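Side-chain contacts in beta-glucoside kinase (Listeria monocytogenes, PDB 4HTL), which uses ATP to phosphorylate cellobiose to cellobiose-6'-phosphate and may also regulate transcription of the cellobiose uptake operon: residues A[127-132]-A[227-232]; A[159-164]-A[176-181]. All coordinates share one frame; numbering follows the deposited sequence.

Interaction 1 of 2, residues A[127-132]-A[227-232]; sequences LCLTIG and TGLYNL
Leu127 and Leu129 on strand 126-131 reach from the same side of the strand toward Leu232 and Leu229, about one helical turn apart on the helix, and the contact is purely apolar. In the first pair a single methyl does the work: Leu127 CD1 lies 3.6 Å from Leu232 CB, with CG and both end methyls of Leu232 only slightly farther off, so it presses on the whole branch rather than on one tip. The two side chains pass each other at a slant. Chi1 of -48° sets Leu127 CG anti to the carbonyl carbon, and chi2 of 174° then carries CD1 to the helix.

The second pair meets methyl to methyl, Leu129 CD2 standing 3.9 Å from Leu229 CD2, the side chains at about a right angle. Branched leucines suit this buried face: they fill the gap between backbones whose CA atoms are 8.4 Å apart at Leu127 and Leu232, and bring no polar group needing a partner.

Backbone bonds tie Leu127 and Leu129 to strand 240-244 on one edge, while Cys128 bonds to Gly138 on strand 135-141. Helix 212-236 thus packs on the central strand of a mixed sheet of order 3-2-1-4-5, as in the actin-like ATPase fold of ROK kinases, with Leu229 also touching Ile241 and Leu232 reaching Leu235 of the second subunit.

Interaction 2 of 2, residues A[159-164]-A[176-181]; sequences MFSERP and ETTTML
The contact belongs to a helix-to-helix junction in the actin-like ATPase fold of this ROK kinase, where the second helix is N-capped by Thr179 and three hydroxyls join the junction to the loop 159-164. Thr177 is the last residue of helix 174-177, Thr178 is the first to leave helical geometry, and Thr179 OG1 caps helix 180-191 by bonding to Val182 N. Small hydroxylated residues suit such a break because they can bond to backbone and to one another within a tight space.

Thr177 OG1 is the hub. It is 2.7 Å from Ser161 OG across the contact and 2.7 Å from Thr178 OG1 beside it, both hydrogen bonds, and it also bonds to Thr173 O, four residues back, just ahead of the helix. Ser161 OG and Thr178 OG1 are themselves 4.4 Å apart and subtend about 108° at Thr177 OG1, close to tetrahedral. Both hydroxyls of the cross-contact bond sit between their own backbone N and carbonyl carbon (chi1 60° for Ser161, 65° for Thr177), which turns them to face each other.

Ser161 is also held to Tyr172, by backbone pairing and by a weak bond from OG to Tyr172 O. Farther along the loop, Pro164 CG rests over the centre of the Phe160 ring. Beyond its hydroxyl, Thr177 offers the loop a methyl: CG2 touches Ser161 OG at 3.4 Å and lies 4.1 Å from Glu162 OE2.

Past the N-terminal sheet, the chain runs through strand 126-131, then through the loop 159-164, which interaction 2 closes early, after only 11 intervening residues, onto the junction of helices 174-177 and 180-191. Helix 212-236 then returns to the strand and makes interaction 1, which closes a far larger loop of 94 residues that contains the smaller one whole. The two meet directly: Gly132 O is 2.8 Å from Met180 N, probably a hydrogen bond that ties the residue just past the strand to the start of helix 180-191, and Met159 (a selenomethionine) packs against Gly228 and Asn231. Sheet, long helix and loop are thereby joined in one body, and both contacts border the second subunit.

Interaction 1 of 2, residues A[127-132]-A[227-232]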
# COMPACT_ATOMS: atom_id res chain seq x y z
N LEU A 127 0.33 3.28 -9.75
CA LEU A 127 -0.78 3.78 -8.99
C LEU A 127 -1.42 4.97 -9.72
O LEU A 127 -0.78 5.69 -10.46
CB LEU A 127 -0.35 4.23 -7.62
CG LEU A 127 0.54 3.29 -6.79
CD1 LEU A 127 1.01 3.96 -5.48
CD2 LEU A 127 -0.26 1.99 -6.49
N CYS A 128 -2.70 5.16 -9.43
CA CYS A 128 -3.41 6.38 -9.78
C CYS A 128 -3.88 7.11 -8.50
O CYS A 128 -4.57 6.56 -7.63
CB CYS A 128 -4.57 6.07 -10.61
SG CYS A 128 -4.17 5.42 -12.25
N LEU A 129 -3.55 8.38 -8.44
CA LEU A 129 -3.89 9.25 -7.31
C LEU A 129 -4.73 10.40 -7.89
O LEU A 129 -4.30 11.09 -8.81
CB LEU A 129 -2.63 9.75 -6.66
CG LEU A 129 -2.76 10.88 -5.62
CD1 LEU A 129 -3.57 10.43 -4.40
CD2 LEU A 129 -1.39 11.43 -5.25
N THR A 130 -5.94 10.58 -7.36
CA THR A 130 -6.88 11.62 -7.83
C THR A 130 -7.08 12.61 -6.71
O THR A 130 -7.48 12.22 -5.63
CB THR A 130 -8.19 10.97 -8.27
OG1 THR A 130 -7.88 9.97 -9.29
CG2 THR A 130 -9.11 12.02 -8.93
N ILE A 131 -6.84 13.90 -6.97
CA ILE A 131 -6.92 14.96 -5.96
C ILE A 131 -7.89 16.06 -6.46
O ILE A 131 -7.63 16.74 -7.43
CB ILE A 131 -5.57 15.60 -5.70
CG1 ILE A 131 -4.52 14.56 -5.34
CG2 ILE A 131 -5.65 16.69 -4.62
CD1 ILE A 131 -3.09 15.10 -5.36
N GLY A 132 -9.04 16.16 -5.81
CA GLY A 132 -9.99 17.26 -6.10
C GLY A 132 -10.70 17.70 -4.83
O GLY A 132 -10.08 18.26 -3.94
N THR A 227 3.77 13.88 1.39
CA THR A 227 3.67 12.93 2.48
C THR A 227 3.00 11.66 1.94
O THR A 227 3.50 10.56 2.16
CB THR A 227 2.93 13.54 3.67
OG1 THR A 227 3.63 14.73 4.09
CG2 THR A 227 2.77 12.55 4.83
N GLY A 228 1.87 11.82 1.25
CA GLY A 228 1.20 10.69 0.68
C GLY A 228 2.00 10.00 -0.40
O GLY A 228 2.03 8.77 -0.43
N LEU A 229 2.65 10.76 -1.27
CA LEU A 229 3.46 10.15 -2.36
C LEU A 229 4.61 9.32 -1.77
O LEU A 229 4.85 8.21 -2.22
CB LEU A 229 4.02 11.19 -3.28
CG LEU A 229 3.10 11.87 -4.32
CD1 LEU A 229 3.93 12.97 -5.04
CD2 LEU A 229 2.46 10.86 -5.29
N TYR A 230 5.27 9.83 -0.75
CA TYR A 230 6.41 9.13 -0.10
C TYR A 230 5.91 7.82 0.49
O TYR A 230 6.46 6.76 0.23
CB TYR A 230 6.96 10.03 0.97
CG TYR A 230 8.24 9.60 1.67
CD1 TYR A 230 9.48 10.07 1.25
CD2 TYR A 230 8.21 8.76 2.76
CE1 TYR A 230 10.63 9.75 1.94
CE2 TYR A 230 9.36 8.43 3.43
CZ TYR A 230 10.57 8.95 3.02
OH TYR A 230 11.71 8.62 3.70
N ASN A 231 4.77 7.87 1.19
CA ASN A 231 4.22 6.65 1.72
C ASN A 231 3.95 5.63 0.60
O ASN A 231 4.25 4.42 0.73
CB ASN A 231 2.88 6.88 2.43
CG ASN A 231 3.00 7.54 3.82
OD1 ASN A 231 4.06 7.52 4.43
ND2 ASN A 231 1.85 8.01 4.34
N LEU A 232 3.27 6.08 -0.45
CA LEU A 232 2.92 5.19 -1.56
C LEU A 232 4.13 4.57 -2.26
O LEU A 232 4.11 3.40 -2.66
CB LEU A 232 2.04 5.92 -2.59
CG LEU A 232 0.63 6.32 -2.18
CD1 LEU A 232 -0.01 7.24 -3.19
CD2 LEU A 232 -0.28 5.16 -1.75

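Interaction 2 of 2, residues A[159-164]-A[176-181]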
# COMPACT_ATOMS: atom_id res chain seq x y z
N MSE A 159 -4.87 8.01 4.27
CA MSE A 159 -3.54 8.05 4.86
C MSE A 159 -3.44 9.28 5.77
O MSE A 159 -3.94 10.37 5.46
CB MSE A 159 -2.44 8.17 3.82
CG MSE A 159 -2.24 6.93 2.90
SE MSE A 159 -0.74 7.07 1.76
CE MSE A 159 -1.51 8.13 0.41
N PHE A 160 -2.81 9.07 6.90
CA PHE A 160 -2.52 10.19 7.82
C PHE A 160 -1.49 11.12 7.21
O PHE A 160 -0.39 10.73 6.82
CB PHE A 160 -2.07 9.63 9.19
CG PHE A 160 -3.19 9.05 10.03
CD1 PHE A 160 -4.23 9.82 10.43
CD2 PHE A 160 -3.17 7.74 10.42
CE1 PHE A 160 -5.28 9.30 11.17
CE2 PHE A 160 -4.16 7.22 11.19
CZ PHE A 160 -5.24 7.99 11.56
N SER A 161 -1.81 12.41 7.21
CA SER A 161 -0.83 13.44 6.84
C SER A 161 -0.16 14.09 8.03
O SER A 161 0.78 14.84 7.87
CB SER A 161 -1.54 14.49 5.99
OG SER A 161 -2.62 15.11 6.69
N GLU A 162 -0.58 13.74 9.23
CA GLU A 162 0.02 14.20 10.45
C GLU A 162 -0.26 13.20 11.55
O GLU A 162 -1.05 12.27 11.37
CB GLU A 162 -0.48 15.55 10.85
CG GLU A 162 -1.97 15.59 11.11
CD GLU A 162 -2.47 17.01 11.36
OE1 GLU A 162 -2.38 17.50 12.50
OE2 GLU A 162 -2.89 17.64 10.38
N ARG A 163 0.45 13.34 12.67
CA ARG A 163 0.18 12.47 13.82
C ARG A 163 -1.28 12.65 14.24
O ARG A 163 -1.75 13.78 14.45
CB ARG A 163 1.06 12.79 14.99
CG ARG A 163 0.80 11.90 16.19
CD ARG A 163 0.99 12.61 17.50
NE ARG A 163 0.51 11.75 18.59
CZ ARG A 163 -0.53 11.98 19.39
NH1 ARG A 163 -1.25 13.10 19.32
NH2 ARG A 163 -0.83 11.07 20.30
N PRO A 164 -2.02 11.55 14.39
CA PRO A 164 -3.45 11.75 14.68
C PRO A 164 -3.60 12.32 16.08
O PRO A 164 -2.89 11.91 16.99
CB PRO A 164 -4.05 10.34 14.63
CG PRO A 164 -2.95 9.44 14.38
CD PRO A 164 -1.73 10.16 14.00
N GLU A 176 -9.20 15.11 4.49
CA GLU A 176 -9.57 16.29 5.24
C GLU A 176 -8.51 17.35 5.45
O GLU A 176 -8.80 18.39 6.06
CB GLU A 176 -10.24 15.88 6.57
CG GLU A 176 -11.38 14.91 6.34
CD GLU A 176 -12.25 14.61 7.56
OE1 GLU A 176 -12.49 15.54 8.35
OE2 GLU A 176 -12.71 13.43 7.68
N THR A 177 -7.28 17.11 4.98
CA THR A 177 -6.19 18.10 5.11
C THR A 177 -5.61 18.59 3.80
O THR A 177 -4.95 19.63 3.79
CB THR A 177 -4.99 17.48 5.89
OG1 THR A 177 -4.40 16.41 5.16
CG2 THR A 177 -5.46 16.96 7.26
N THR A 178 -5.77 17.80 2.74
CA THR A 178 -4.99 17.97 1.53
C THR A 178 -5.82 17.79 0.24
O THR A 178 -5.68 16.79 -0.48
CB THR A 178 -3.76 17.06 1.56
OG1 THR A 178 -3.12 17.16 2.85
CG2 THR A 178 -2.78 17.33 0.44
N THR A 179 -6.73 18.74 -0.01
CA THR A 179 -7.63 18.68 -1.18
C THR A 179 -7.87 20.08 -1.66
O THR A 179 -7.62 21.07 -0.92
CB THR A 179 -9.01 18.02 -0.87
OG1 THR A 179 -9.79 18.89 -0.05
CG2 THR A 179 -8.84 16.64 -0.14
N MSE A 180 -8.39 20.19 -2.88
CA MSE A 180 -8.77 21.50 -3.42
C MSE A 180 -9.88 22.18 -2.57
O MSE A 180 -9.88 23.41 -2.39
CB MSE A 180 -9.21 21.35 -4.85
CG MSE A 180 -8.08 20.79 -5.79
SE MSE A 180 -6.51 21.92 -6.07
CE MSE A 180 -7.36 23.10 -7.34
N LEU A 181 -10.81 21.37 -2.04
CA LEU A 181 -11.83 21.86 -1.12
C LEU A 181 -11.24 22.41 0.17
O LEU A 181 -11.62 23.50 0.61
CB LEU A 181 -12.86 20.78 -0.80
CG LEU A 181 -13.99 21.15 0.19
CD1 LEU A 181 -14.77 22.43 -0.20
CD2 LEU A 181 -14.91 19.93 0.38